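Local coordinates for IroE protein (Escherichia coli, PDB 2GZS) that hydrolyses the trilactone of enterobactin and its glucosylated salmochelin forms, preferring the iron-free siderophores and tending to cut once to give linear trimers, at residues 177-180 with 181-185; 224-227 with 228-232. All coordinates share one frame; numbering follows the deposited sequence.

Contact 1 (177-180 with 181-185); sequences RGYD and ALLSR
Tyr179 and Leu183, one helical turn apart, meet through the far end of the phenol ring and one methyl branch of the leucine. The two side chains run at a slant to each other, and Leu183 CD1 lies 3.5 Å from Tyr179 CZ, with CE1 and the hydroxyl oxygen also near. Both leave the same side of the helix, but the tyrosine turns CG away from its own backbone N (chi1 166°) while the leucine carries CG beside its N (chi1 -84°), and these different first torsions turn the ends so that they cross. A long flat residue suits this place, since only its outer half reaches the methyl. Replacing the tyrosine with an alanine would remove the ring, and Leu183 CD1 would probably lose its aromatic neighbour, with a gap opening toward Pro173 and Val219.

Below the side chains the first turn of the helix is closed by the backbone. Gly178, at the N-cap, accepts from Leu182 N at 3.0 Å through its O, and Leu183 N gives a nearly straight bond of 2.8 Å to Tyr179 O (170°). Asp180 stands near the helix start, where its negative charge is likely to suit the helix dipole, and its carboxylate forms a salt bridge with Lys222.

Helix 179-187 belongs to the beta-alpha-beta unit between strands 167-171 and 198-203. Its Leu182 packs on helix 150-161, whereas Tyr179 and Leu183 face helix 219-232.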
loop_
_atom_site.group_PDB
_atom_site.type_symbol
_atom_site.label_atom_id
_atom_site.label_comp_id
_atom_site.label_asym_id
_atom_site.label_seq_id
_atom_site.Cartn_x
_atom_site.Cartn_y
_atom_site.Cartn_z
ATOM N N ARG A 177 -5.134 1.620 16.637
ATOM C CA ARG A 177 -5.252 2.492 17.819
ATOM C C ARG A 177 -4.774 3.921 17.575
ATOM O O ARG A 177 -5.272 4.898 18.141
ATOM C CB ARG A 177 -4.352 1.915 18.912
ATOM C CG ARG A 177 -4.728 0.550 19.438
ATOM C CD ARG A 177 -3.751 0.278 20.616
ATOM N NE ARG A 177 -4.139 1.152 21.733
ATOM C CZ ARG A 177 -3.515 2.222 22.205
ATOM N NH1 ARG A 177 -2.377 2.738 21.728
ATOM N NH2 ARG A 177 -4.101 2.827 23.242
ATOM N N GLY A 178 -3.766 4.064 16.722
ATOM C CA GLY A 178 -3.271 5.450 16.582
ATOM C C GLY A 178 -3.782 6.121 15.320
ATOM O O GLY A 178 -3.176 7.029 14.728
ATOM N N TYR A 179 -4.956 5.669 14.838
ATOM C CA TYR A 179 -5.605 6.295 13.683
ATOM C C TYR A 179 -5.800 7.782 13.868
ATOM O O TYR A 179 -5.453 8.602 13.039
ATOM C CB TYR A 179 -6.976 5.633 13.457
ATOM C CG TYR A 179 -8.026 6.222 12.574
ATOM C CD1 TYR A 179 -7.709 6.362 11.222
ATOM C CD2 TYR A 179 -9.299 6.624 12.991
ATOM C CE1 TYR A 179 -8.625 6.898 10.337
ATOM C CE2 TYR A 179 -10.232 7.154 12.107
ATOM C CZ TYR A 179 -9.876 7.287 10.770
ATOM O OH TYR A 179 -10.734 7.792 9.813
ATOM N N ASP A 180 -6.426 8.200 14.979
ATOM C CA ASP A 180 -6.700 9.609 15.178
ATOM C C ASP A 180 -5.400 10.389 15.310
ATOM O O ASP A 180 -5.427 11.541 14.824
ATOM C CB ASP A 180 -7.572 9.865 16.426
ATOM C CG ASP A 180 -9.002 9.322 16.244
ATOM O OD1 ASP A 180 -9.807 10.063 15.650
ATOM O OD2 ASP A 180 -9.313 8.208 16.700
ATOM N N ALA A 181 -4.407 9.774 15.958
ATOM C CA ALA A 181 -3.136 10.552 16.067
ATOM C C ALA A 181 -2.513 10.813 14.702
ATOM O O ALA A 181 -1.949 11.870 14.364
ATOM C CB ALA A 181 -2.099 9.826 16.903
ATOM N N LEU A 182 -2.604 9.795 13.831
ATOM C CA LEU A 182 -2.137 9.955 12.445
ATOM C C LEU A 182 -2.995 10.908 11.666
ATOM O O LEU A 182 -2.439 11.744 10.904
ATOM C CB LEU A 182 -2.194 8.587 11.719
ATOM C CG LEU A 182 -1.030 7.935 11.032
ATOM C CD1 LEU A 182 0.317 8.527 11.383
ATOM C CD2 LEU A 182 -1.049 6.421 11.335
ATOM N N LEU A 183 -4.322 10.835 11.781
ATOM C CA LEU A 183 -5.110 11.871 11.091
ATOM C C LEU A 183 -4.809 13.311 11.506
ATOM O O LEU A 183 -4.863 14.252 10.725
ATOM C CB LEU A 183 -6.625 11.689 11.338
ATOM C CG LEU A 183 -7.283 10.680 10.399
ATOM C CD1 LEU A 183 -8.786 10.626 10.645
ATOM C CD2 LEU A 183 -6.949 10.996 8.946
ATOM N N SER A 184 -4.542 13.478 12.786
ATOM C CA SER A 184 -4.148 14.749 13.386
ATOM C C SER A 184 -2.866 15.250 12.722
ATOM O O SER A 184 -2.728 16.433 12.375
ATOM C CB SER A 184 -3.945 14.556 14.890
ATOM O OG SER A 184 -3.776 15.858 15.460
ATOM N N ARG A 185 -1.922 14.327 12.478
ATOM C CA ARG A 185 -0.724 14.802 11.743
ATOM C C ARG A 185 -1.023 15.085 10.280
ATOM O O ARG A 185 -0.492 16.053 9.687
ATOM C CB ARG A 185 0.368 13.749 11.813
ATOM C CG ARG A 185 0.911 13.424 13.197
ATOM C CD ARG A 185 1.712 12.123 13.284
ATOM N NE ARG A 185 2.864 12.013 12.421
ATOM C CZ ARG A 185 3.565 11.058 11.848
ATOM N NH1 ARG A 185 3.307 9.754 11.976
ATOM N NH2 ARG A 185 4.617 11.390 11.074
#

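Contact 2 (224-227 with 228-232); sequences HTTL and TILKD
Thr228 holds OG1 beside its own backbone N (chi1 -62°), which swings the hydroxyl back over the preceding turn to His224 O, and Thr225 and Thr226 use the same rotation to carry their CG2 methyls toward Ile229 and Leu230. The hydroxyl of Thr228 donates to His224 O at 2.9 Å, while Thr228 N donates to the same oxygen at 3.0 Å. The two donors arrive from opposite faces of the carbonyl plane, the hydroxyl tilted 34° from it, so one residue grips the oxygen twice. Threonine suits the place because its hydroxyl, one bond from CB, is short enough to fold back onto the carbonyl of the previous turn.

The other two threonines work through their methyls. Thr225 CG2 lies 3.9 Å from Ile229 CD1, and Thr226 CG2 lies 3.8 Å from Leu230 CD1; in each pair, four residues apart, the side chains run alongside each other and point the same way. Beneath them Ile229 N bonds to Thr225 O at 2.8 Å and Leu230 N to Thr226 O at 2.9 Å. The Thr226 hydroxyl, meanwhile, is bonded to Lys222 O, one turn earlier. The bent chain of Lys231 lies alongside Leu227, but its middle is too close to Leu227 O for its exact course to be trusted; Lys231 NZ is hydrogen-bonded to Ala237 O.

This is the last stretch of helix 219-232. Thr226, Ile229 and Leu230 rest on helix 179-187, while Leu227 and Leu230 pack against Ala237 of strand 237-241, at the edge of the sheet.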
loop_
_atom_site.group_PDB
_atom_site.type_symbol
_atom_site.label_atom_id
_atom_site.label_comp_id
_atom_site.label_asym_id
_atom_site.label_seq_id
_atom_site.Cartn_x
_atom_site.Cartn_y
_atom_site.Cartn_z
ATOM N N HIS A 224 -14.699 13.194 6.360
ATOM C CA HIS A 224 -15.108 14.356 5.582
ATOM C C HIS A 224 -14.354 15.594 6.037
ATOM O O HIS A 224 -13.973 16.402 5.173
ATOM C CB HIS A 224 -16.635 14.566 5.623
ATOM C CG HIS A 224 -17.250 13.436 4.818
ATOM N ND1 HIS A 224 -16.850 13.155 3.530
ATOM C CD2 HIS A 224 -18.179 12.505 5.106
ATOM C CE1 HIS A 224 -17.508 12.120 3.047
ATOM N NE2 HIS A 224 -18.332 11.717 3.990
ATOM N N THR A 225 -14.126 15.739 7.351
ATOM C CA THR A 225 -13.355 16.927 7.717
ATOM C C THR A 225 -11.940 16.833 7.138
ATOM O O THR A 225 -11.384 17.843 6.676
ATOM C CB THR A 225 -13.227 17.005 9.245
ATOM O OG1 THR A 225 -14.555 17.259 9.749
ATOM C CG2 THR A 225 -12.298 18.110 9.723
ATOM N N THR A 226 -11.395 15.615 7.202
ATOM C CA THR A 226 -10.033 15.398 6.720
ATOM C C THR A 226 -9.937 15.828 5.260
ATOM O O THR A 226 -9.044 16.597 4.904
ATOM C CB THR A 226 -9.599 13.943 6.873
ATOM O OG1 THR A 226 -9.421 13.654 8.266
ATOM C CG2 THR A 226 -8.223 13.709 6.228
ATOM N N LEU A 227 -10.866 15.365 4.442
ATOM C CA LEU A 227 -10.854 15.783 3.038
ATOM C C LEU A 227 -10.986 17.281 2.845
ATOM O O LEU A 227 -10.335 17.892 1.966
ATOM C CB LEU A 227 -11.968 15.063 2.263
ATOM C CG LEU A 227 -12.017 13.560 2.096
ATOM C CD1 LEU A 227 -13.101 13.209 1.050
ATOM C CD2 LEU A 227 -10.721 12.904 1.679
ATOM N N THR A 228 -11.853 17.910 3.645
ATOM C CA THR A 228 -12.085 19.333 3.574
ATOM C C THR A 228 -10.806 20.102 3.879
ATOM O O THR A 228 -10.436 21.000 3.091
ATOM C CB THR A 228 -13.160 19.742 4.598
ATOM O OG1 THR A 228 -14.388 19.092 4.277
ATOM C CG2 THR A 228 -13.421 21.252 4.547
ATOM N N ILE A 229 -10.154 19.776 4.997
ATOM C CA ILE A 229 -8.907 20.455 5.335
ATOM C C ILE A 229 -7.834 20.177 4.279
ATOM O O ILE A 229 -7.125 21.115 3.871
ATOM C CB ILE A 229 -8.432 20.093 6.755
ATOM C CG1 ILE A 229 -9.474 20.591 7.774
ATOM C CG2 ILE A 229 -7.095 20.697 7.116
ATOM C CD1 ILE A 229 -9.080 20.226 9.220
ATOM N N LEU A 230 -7.700 18.918 3.849
ATOM C CA LEU A 230 -6.609 18.646 2.887
ATOM C C LEU A 230 -6.847 19.376 1.593
ATOM O O LEU A 230 -5.914 19.950 0.987
ATOM C CB LEU A 230 -6.499 17.148 2.663
ATOM C CG LEU A 230 -5.923 16.362 3.866
ATOM C CD1 LEU A 230 -5.822 14.889 3.543
ATOM C CD2 LEU A 230 -4.558 16.950 4.258
ATOM N N LYS A 231 -8.076 19.442 1.122
ATOM C CA LYS A 231 -8.359 20.209 -0.100
ATOM C C LYS A 231 -7.977 21.659 0.038
ATOM O O LYS A 231 -7.387 22.238 -0.881
ATOM C CB LYS A 231 -9.885 20.129 -0.323
ATOM C CG LYS A 231 -10.234 19.035 -1.318
ATOM C CD LYS A 231 -10.031 17.624 -0.802
ATOM C CE LYS A 231 -11.396 17.037 -0.477
ATOM N NZ LYS A 231 -11.897 16.097 -1.510
ATOM N N ASP A 232 -8.320 22.198 1.230
ATOM C CA ASP A 232 -7.928 23.577 1.473
ATOM C C ASP A 232 -6.394 23.753 1.431
ATOM O O ASP A 232 -5.900 24.847 1.075
ATOM C CB ASP A 232 -8.432 24.064 2.845
ATOM C CG ASP A 232 -9.895 24.402 2.939
ATOM O OD1 ASP A 232 -10.550 24.492 1.877
ATOM O OD2 ASP A 232 -10.400 24.572 4.077
#

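From the N terminus the chain first forms contact 1, at the start of helix 179-187, and later contact 2, toward the end of helix 219-232. Neither closes a loop, since each links successive turns of one helix, and the two stand in series, neither enclosing nor crossing the other; strand 198-203 lies between the helices along the chain. Their centres are about 15 Å apart, yet they touch, Leu183 CD2 lying 3.7 Å from Thr226 OG1. Helix 179-187, which carries contact 1, packs between helix 150-161 and helix 219-232, and contact 2 carries the packing on to edge strand 237-241. Contact 1 also lies nearer the active site, with the Tyr179 side chain about 10 Å from that of Ser149.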